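Local coordinates for PhiRv1 phage protein (Mycobacterium tuberculosis, PDB 6LG3), which is a bacterial toxin, probably EST12, that activates a RACK1-NLRP3-gasdermin D pyroptosis and IL-1 beta immune pathway, at residues A[45-48]-A[49-52]; A[65-68]-A[69-73]. All blocks are in the same frame, centred on the assembly; numbering follows the deposited sequence.

Interaction 1: residues A[45-48]-A[49-52]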
ATOM      1  N   ARG A  45      -5.905   0.169  -5.803  1.00 29.75           N
ATOM      2  CA  ARG A  45      -7.089  -0.301  -6.509  0.59 33.24           C
ATOM      3  C   ARG A  45      -7.596  -1.571  -5.843  1.00 36.57           C
ATOM      4  O   ARG A  45      -6.937  -2.163  -4.989  1.00 30.75           O
ATOM      5  CB  ARG A  45      -6.800  -0.533  -7.996  0.59 33.72           C
ATOM      6  CG  ARG A  45      -5.640  -1.477  -8.259  0.59 36.72           C
ATOM      7  CD  ARG A  45      -5.433  -1.721  -9.751  0.59 40.79           C
ATOM      8  NE  ARG A  45      -4.701  -2.964  -9.986  0.59 44.38           N
ATOM      9  CZ  ARG A  45      -5.257  -4.173  -9.940  0.59 46.34           C
ATOM     10  NH1 ARG A  45      -6.551  -4.306  -9.669  0.59 44.33           N
ATOM     11  NH2 ARG A  45      -4.520  -5.252 -10.159  0.59 48.37           N
ATOM     12  N   GLY A  46      -8.794  -1.973  -6.222  1.00 38.35           N
ATOM     13  CA  GLY A  46      -9.399  -3.151  -5.626  1.00 38.80           C
ATOM     14  C   GLY A  46     -10.327  -3.835  -6.598  1.00 34.66           C
ATOM     15  O   GLY A  46     -10.828  -3.223  -7.547  1.00 36.95           O
ATOM     16  N   ASP A  47     -10.527  -5.122  -6.383  1.00 29.55           N
ATOM     17  CA  ASP A  47     -11.624  -5.841  -7.008  1.00 32.37           C
ATOM     18  C   ASP A  47     -12.416  -6.500  -5.881  1.00 34.00           C
ATOM     19  O   ASP A  47     -12.158  -6.251  -4.696  1.00 34.50           O
ATOM     20  CB  ASP A  47     -11.114  -6.829  -8.066  1.00 33.93           C
ATOM     21  CG  ASP A  47     -10.085  -7.807  -7.522  1.00 38.13           C
ATOM     22  OD1 ASP A  47     -10.339  -8.442  -6.472  1.00 34.85           O
ATOM     23  OD2 ASP A  47      -9.020  -7.950  -8.164  1.00 39.04           O
ATOM     24  N   THR A  48     -13.389  -7.343  -6.243  1.00 31.50           N
ATOM     25  CA  THR A  48     -14.243  -7.926  -5.205  1.00 32.98           C
ATOM     26  C   THR A  48     -13.500  -8.899  -4.307  1.00 38.32           C
ATOM     27  O   THR A  48     -14.015  -9.246  -3.242  1.00 40.00           O
ATOM     28  CB  THR A  48     -15.447  -8.627  -5.823  1.00 37.72           C
ATOM     29  OG1 THR A  48     -14.999  -9.638  -6.734  1.00 41.09           O
ATOM     30  CG2 THR A  48     -16.304  -7.620  -6.565  1.00 44.13           C
ATOM     31  N   GLU A  49     -12.311  -9.337  -4.699  1.00 34.34           N
ATOM     32  CA  GLU A  49     -11.525 -10.264  -3.899  1.00 36.01           C
ATOM     33  C   GLU A  49     -10.357  -9.607  -3.176  1.00 38.25           C
ATOM     34  O   GLU A  49     -10.126  -9.908  -2.000  1.00 32.99           O
ATOM     35  CB  GLU A  49     -10.991 -11.403  -4.780  1.00 42.67           C
ATOM     36  CG  GLU A  49     -11.858 -12.662  -4.807  1.00 60.03           C
ATOM     37  CD  GLU A  49     -12.902 -12.638  -5.914  1.00 73.18           C
ATOM     38  OE1 GLU A  49     -13.768 -13.530  -5.913  1.00 76.06           O
ATOM     39  OE2 GLU A  49     -12.850 -11.736  -6.774  1.00 74.96           O
ATOM     40  N   ASN A  50      -9.617  -8.706  -3.827  1.00 28.55           N
ATOM     41  CA  ASN A  50      -8.362  -8.227  -3.270  1.00 24.61           C
ATOM     42  C   ASN A  50      -8.229  -6.723  -3.453  1.00 29.29           C
ATOM     43  O   ASN A  50      -8.853  -6.118  -4.329  1.00 31.90           O
ATOM     44  CB  ASN A  50      -7.164  -8.919  -3.934  1.00 36.75           C
ATOM     45  CG  ASN A  50      -7.339 -10.416  -4.026  1.00 44.76           C
ATOM     46  OD1 ASN A  50      -7.855 -10.926  -5.023  1.00 56.39           O
ATOM     47  ND2 ASN A  50      -6.940 -11.128  -2.982  1.00 42.72           N
ATOM     48  N   ALA A  51      -7.374  -6.133  -2.624  1.00 25.85           N
ATOM     49  CA  ALA A  51      -6.862  -4.783  -2.800  1.00 28.04           C
ATOM     50  C   ALA A  51      -5.390  -4.869  -3.182  1.00 28.33           C
ATOM     51  O   ALA A  51      -4.689  -5.807  -2.787  1.00 29.06           O
ATOM     52  CB  ALA A  51      -7.032  -3.961  -1.519  1.00 26.53           C
ATOM     53  N   TYR A  52      -4.926  -3.887  -3.961  1.00 25.84           N
ATOM     54  CA  TYR A  52      -3.554  -3.848  -4.439  1.00 24.77           C
ATOM     55  C   TYR A  52      -2.999  -2.441  -4.315  1.00 31.85           C
ATOM     56  O   TYR A  52      -3.708  -1.454  -4.557  1.00 30.57           O
ATOM     57  CB  TYR A  52      -3.440  -4.278  -5.904  1.00 31.16           C
ATOM     58  CG  TYR A  52      -4.294  -5.463  -6.283  1.00 33.37           C
ATOM     59  CD1 TYR A  52      -5.647  -5.301  -6.557  1.00 40.02           C
ATOM     60  CD2 TYR A  52      -3.748  -6.733  -6.391  1.00 31.92           C
ATOM     61  CE1 TYR A  52      -6.431  -6.364  -6.906  1.00 37.77           C
ATOM     62  CE2 TYR A  52      -4.530  -7.811  -6.752  1.00 34.33           C
ATOM     63  CZ  TYR A  52      -5.876  -7.617  -7.007  1.00 40.38           C
ATOM     64  OH  TYR A  52      -6.685  -8.680  -7.366  1.00 41.90           O
TER
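R45 and Y52 face each other near the closed end of the beta hairpin formed by strands 42-46 and 50-55. They are an antiparallel hydrogen-bonded pair, joined by R45 N to Y52 O at 3.0 Å and Y52 N to R45 O at 2.8 Å. G46 and A51 follow as a non-hydrogen-bonded pair. Beyond them D47 N donates to N50 O, which closes the turn through T48 and E49.

Side-chain hydrogen bonds centre on D47. A chi1 of 55° folds its carboxylate back over the turn. OD1 takes two backbone donors. N50 N, at 2.8 Å, comes from the syn side but well out of the carboxylate plane. E49 N, at 2.8 Å, uses the anti lone pair and makes an Asx turn at the hairpin's end. OD2 accepts from Y52 OH at 2.6 Å, from the syn side, a little out of plane. The carboxylate sits at the hydroxyl end of the tyrosine, its plane steeply turned (72°) from the ring. At the outer end of the turn T48 OG1 donates to E49 OE2 at 3.0 Å, coming from above the carboxylate plane.

Stacking comes from R45 and Y52, whose side chains lie on the same face of the sheet. R45 is modelled in two conformers, so the stack described for one may not be constant. In it the R45 chain runs out straight and lays its guanidinium over one face of the ring, with the planes 25° apart. This is an off-centre cation-pi contact, with R45 CZ 4.1 Å from the centroid of the Y52 ring. NH2 lies above the ring centre, while NH1 lies just beyond the CD1-CE1 rim.

In this conformer Y52 is held at its hydroxyl and over one face. Three donors share the D47 carboxylate, which probably offsets some of its charge beside E49.

Interaction 2: residues A[65-68]-A[69-73]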
ATOM      1  N   ARG A  65      -9.757  -8.553   0.610  1.00 26.71           N
ATOM      2  CA  ARG A  65     -10.618  -7.403   0.910  1.00 26.72           C
ATOM      3  C   ARG A  65     -11.348  -7.561   2.244  1.00 33.07           C
ATOM      4  O   ARG A  65     -11.550  -6.573   2.958  1.00 34.15           O
ATOM      5  CB  ARG A  65     -11.639  -7.179  -0.211  1.00 34.99           C
ATOM      6  CG  ARG A  65     -11.062  -6.626  -1.515  1.00 39.38           C
ATOM      7  CD  ARG A  65     -10.746  -5.134  -1.456  1.00 29.27           C
ATOM      8  NE  ARG A  65     -11.890  -4.301  -1.090  1.00 36.01           N
ATOM      9  CZ  ARG A  65     -12.628  -3.607  -1.953  1.00 40.96           C
ATOM     10  NH1 ARG A  65     -12.371  -3.663  -3.255  1.00 39.09           N
ATOM     11  NH2 ARG A  65     -13.641  -2.869  -1.517  1.00 47.34           N
ATOM     12  N   ASP A  66     -11.800  -8.773   2.579  1.00 29.26           N
ATOM     13  CA  ASP A  66     -12.429  -8.990   3.884  1.00 28.49           C
ATOM     14  C   ASP A  66     -11.434  -8.765   5.015  1.00 31.24           C
ATOM     15  O   ASP A  66     -11.755  -8.120   6.022  1.00 29.24           O
ATOM     16  CB  ASP A  66     -13.022 -10.398   3.970  1.00 31.87           C
ATOM     17  CG  ASP A  66     -14.230 -10.579   3.072  1.00 47.54           C
ATOM     18  OD1 ASP A  66     -14.442 -11.703   2.577  1.00 51.82           O
ATOM     19  OD2 ASP A  66     -14.964  -9.590   2.858  1.00 55.00           O
ATOM     20  N   TRP A  67     -10.220  -9.304   4.875  1.00 29.92           N
ATOM     21  CA  TRP A  67      -9.189  -9.066   5.883  1.00 30.41           C
ATOM     22  C   TRP A  67      -8.886  -7.576   6.017  1.00 27.91           C
ATOM     23  O   TRP A  67      -8.757  -7.055   7.136  1.00 25.45           O
ATOM     24  CB  TRP A  67      -7.927  -9.859   5.520  1.00 29.25           C
ATOM     25  CG  TRP A  67      -6.777  -9.679   6.475  1.00 29.13           C
ATOM     26  CD1 TRP A  67      -6.455 -10.477   7.527  1.00 28.49           C
ATOM     27  CD2 TRP A  67      -5.797  -8.629   6.451  1.00 30.03           C
ATOM     28  NE1 TRP A  67      -5.337  -9.991   8.168  1.00 33.13           N
ATOM     29  CE2 TRP A  67      -4.915  -8.857   7.523  1.00 33.31           C
ATOM     30  CE3 TRP A  67      -5.584  -7.520   5.627  1.00 35.16           C
ATOM     31  CZ2 TRP A  67      -3.837  -8.017   7.795  1.00 34.37           C
ATOM     32  CZ3 TRP A  67      -4.506  -6.682   5.898  1.00 32.83           C
ATOM     33  CH2 TRP A  67      -3.651  -6.936   6.970  1.00 30.94           C
ATOM     34  N   LEU A  68      -8.771  -6.870   4.886  1.00 27.99           N
ATOM     35  CA  LEU A  68      -8.453  -5.446   4.925  1.00 25.59           C
ATOM     36  C   LEU A  68      -9.583  -4.645   5.564  1.00 30.46           C
ATOM     37  O   LEU A  68      -9.336  -3.723   6.350  1.00 26.18           O
ATOM     38  CB  LEU A  68      -8.178  -4.929   3.511  1.00 29.04           C
ATOM     39  CG  LEU A  68      -7.684  -3.487   3.390  1.00 30.47           C
ATOM     40  CD1 LEU A  68      -6.280  -3.366   3.922  1.00 28.08           C
ATOM     41  CD2 LEU A  68      -7.747  -3.017   1.945  1.00 28.27           C
ATOM     42  N   ALA A  69     -10.830  -4.977   5.231  1.00 29.93           N
ATOM     43  CA  ALA A  69     -11.962  -4.289   5.840  1.00 31.91           C
ATOM     44  C   ALA A  69     -12.003  -4.526   7.347  1.00 32.94           C
ATOM     45  O   ALA A  69     -12.220  -3.587   8.125  1.00 38.49           O
ATOM     46  CB  ALA A  69     -13.269  -4.739   5.178  1.00 31.33           C
ATOM     47  N   PHE A  70     -11.781  -5.770   7.781  1.00 32.22           N
ATOM     48  CA  PHE A  70     -11.792  -6.049   9.217  1.00 31.97           C
ATOM     49  C   PHE A  70     -10.688  -5.280   9.936  1.00 36.05           C
ATOM     50  O   PHE A  70     -10.947  -4.567  10.910  1.00 36.03           O
ATOM     51  CB  PHE A  70     -11.659  -7.550   9.474  1.00 29.70           C
ATOM     52  CG  PHE A  70     -11.686  -7.910  10.928  1.00 39.42           C
ATOM     53  CD1 PHE A  70     -12.888  -7.936  11.616  1.00 45.56           C
ATOM     54  CD2 PHE A  70     -10.517  -8.223  11.606  1.00 42.78           C
ATOM     55  CE1 PHE A  70     -12.932  -8.267  12.961  1.00 49.37           C
ATOM     56  CE2 PHE A  70     -10.553  -8.556  12.955  1.00 48.29           C
ATOM     57  CZ  PHE A  70     -11.763  -8.577  13.627  1.00 44.58           C
ATOM     58  N   HIS A  71      -9.447  -5.396   9.465  1.00 30.77           N
ATOM     59  CA  HIS A  71      -8.363  -4.730  10.181  1.00 39.21           C
ATOM     60  C   HIS A  71      -8.415  -3.212  10.066  1.00 35.22           C
ATOM     61  O   HIS A  71      -7.880  -2.525  10.944  1.00 36.56           O
ATOM     62  CB  HIS A  71      -7.010  -5.265   9.708  1.00 36.15           C
ATOM     63  CG  HIS A  71      -6.690  -6.608  10.280  1.00 45.78           C
ATOM     64  ND1 HIS A  71      -7.338  -7.759   9.883  1.00 44.07           N
ATOM     65  CD2 HIS A  71      -5.833  -6.979  11.260  1.00 47.16           C
ATOM     66  CE1 HIS A  71      -6.872  -8.785  10.573  1.00 46.45           C
ATOM     67  NE2 HIS A  71      -5.957  -8.338  11.413  1.00 52.78           N
ATOM     68  N   ALA A  72      -9.059  -2.667   9.033  1.00 31.54           N
ATOM     69  CA  ALA A  72      -9.174  -1.216   8.949  1.00 37.21           C
ATOM     70  C   ALA A  72     -10.307  -0.680   9.817  1.00 40.48           C
ATOM     71  O   ALA A  72     -10.225   0.455  10.297  1.00 42.32           O
ATOM     72  CB  ALA A  72      -9.373  -0.774   7.497  1.00 35.02           C
ATOM     73  N   SER A  73     -11.360  -1.463  10.042  1.00 37.12           N
ATOM     74  CA  SER A  73     -12.526  -0.929  10.737  1.00 42.46           C
ATOM     75  C   SER A  73     -12.596  -1.306  12.213  1.00 45.73           C
ATOM     76  O   SER A  73     -13.358  -0.678  12.956  1.00 49.54           O
ATOM     77  CB  SER A  73     -13.819  -1.366  10.024  1.00 40.34           C
ATOM     78  OG  SER A  73     -13.935  -2.773   9.965  1.00 47.85           O
TER
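The C-terminal helix 65-73 carries this contact, a set of i to i+4 links along its exposed side and its backbone. W67 and H71 lie one turn apart and form an offset stack. The five-membered ring of W67 and the H71 imidazole have centroids 4.0 Å apart and planes at 25°. H71 CE1 sits over the pyrrole side of the indole, 3.1 Å from W67 NE1. W67 CG is anti to the backbone N (chi1 179°), while H71 CG is anti to its carbonyl carbon (chi1 -77°), and this pair of torsions brings the rings together.

The same imidazole also bonds to the backbone. H71 ND1 donates to W67 O at 3.2 Å, with the acceptor near the ring plane. H71 N reaches that oxygen too, at 2.9 Å, from the opposite face of the carbonyl plane. The ND1 bond, with the stack on W67, helps fix the rotation of the ring. The backbone N of A69, F70 and A72 donate to the carbonyl O of R65, D66 and L68. The buried L68 packs on L9 of helix 4-22, which H71 also touches. In the last turn S73 OG donates to A69 O at 2.6 Å.

Both interactions are local surface contacts, each with a single buried residue, A51 in interaction 1 and L68 in interaction 2. Interaction 1 joins two strands of the antiparallel sheet round a turn. Interaction 2 stays within one helix. Carboxylate bonds and a cation-pi stack mark the hairpin, while the helix pairs two aromatic rings, one of which also bonds to a backbone carbonyl. The two regions touch, with centres about 12 Å apart. E49 O and R65 N probably form a hydrogen bond at 3.0 Å, and the methyl of A51 packs on L68 CD2. The helix start therefore lies against the hairpin, and its A69 and A72 meet E6 of helix 4-22.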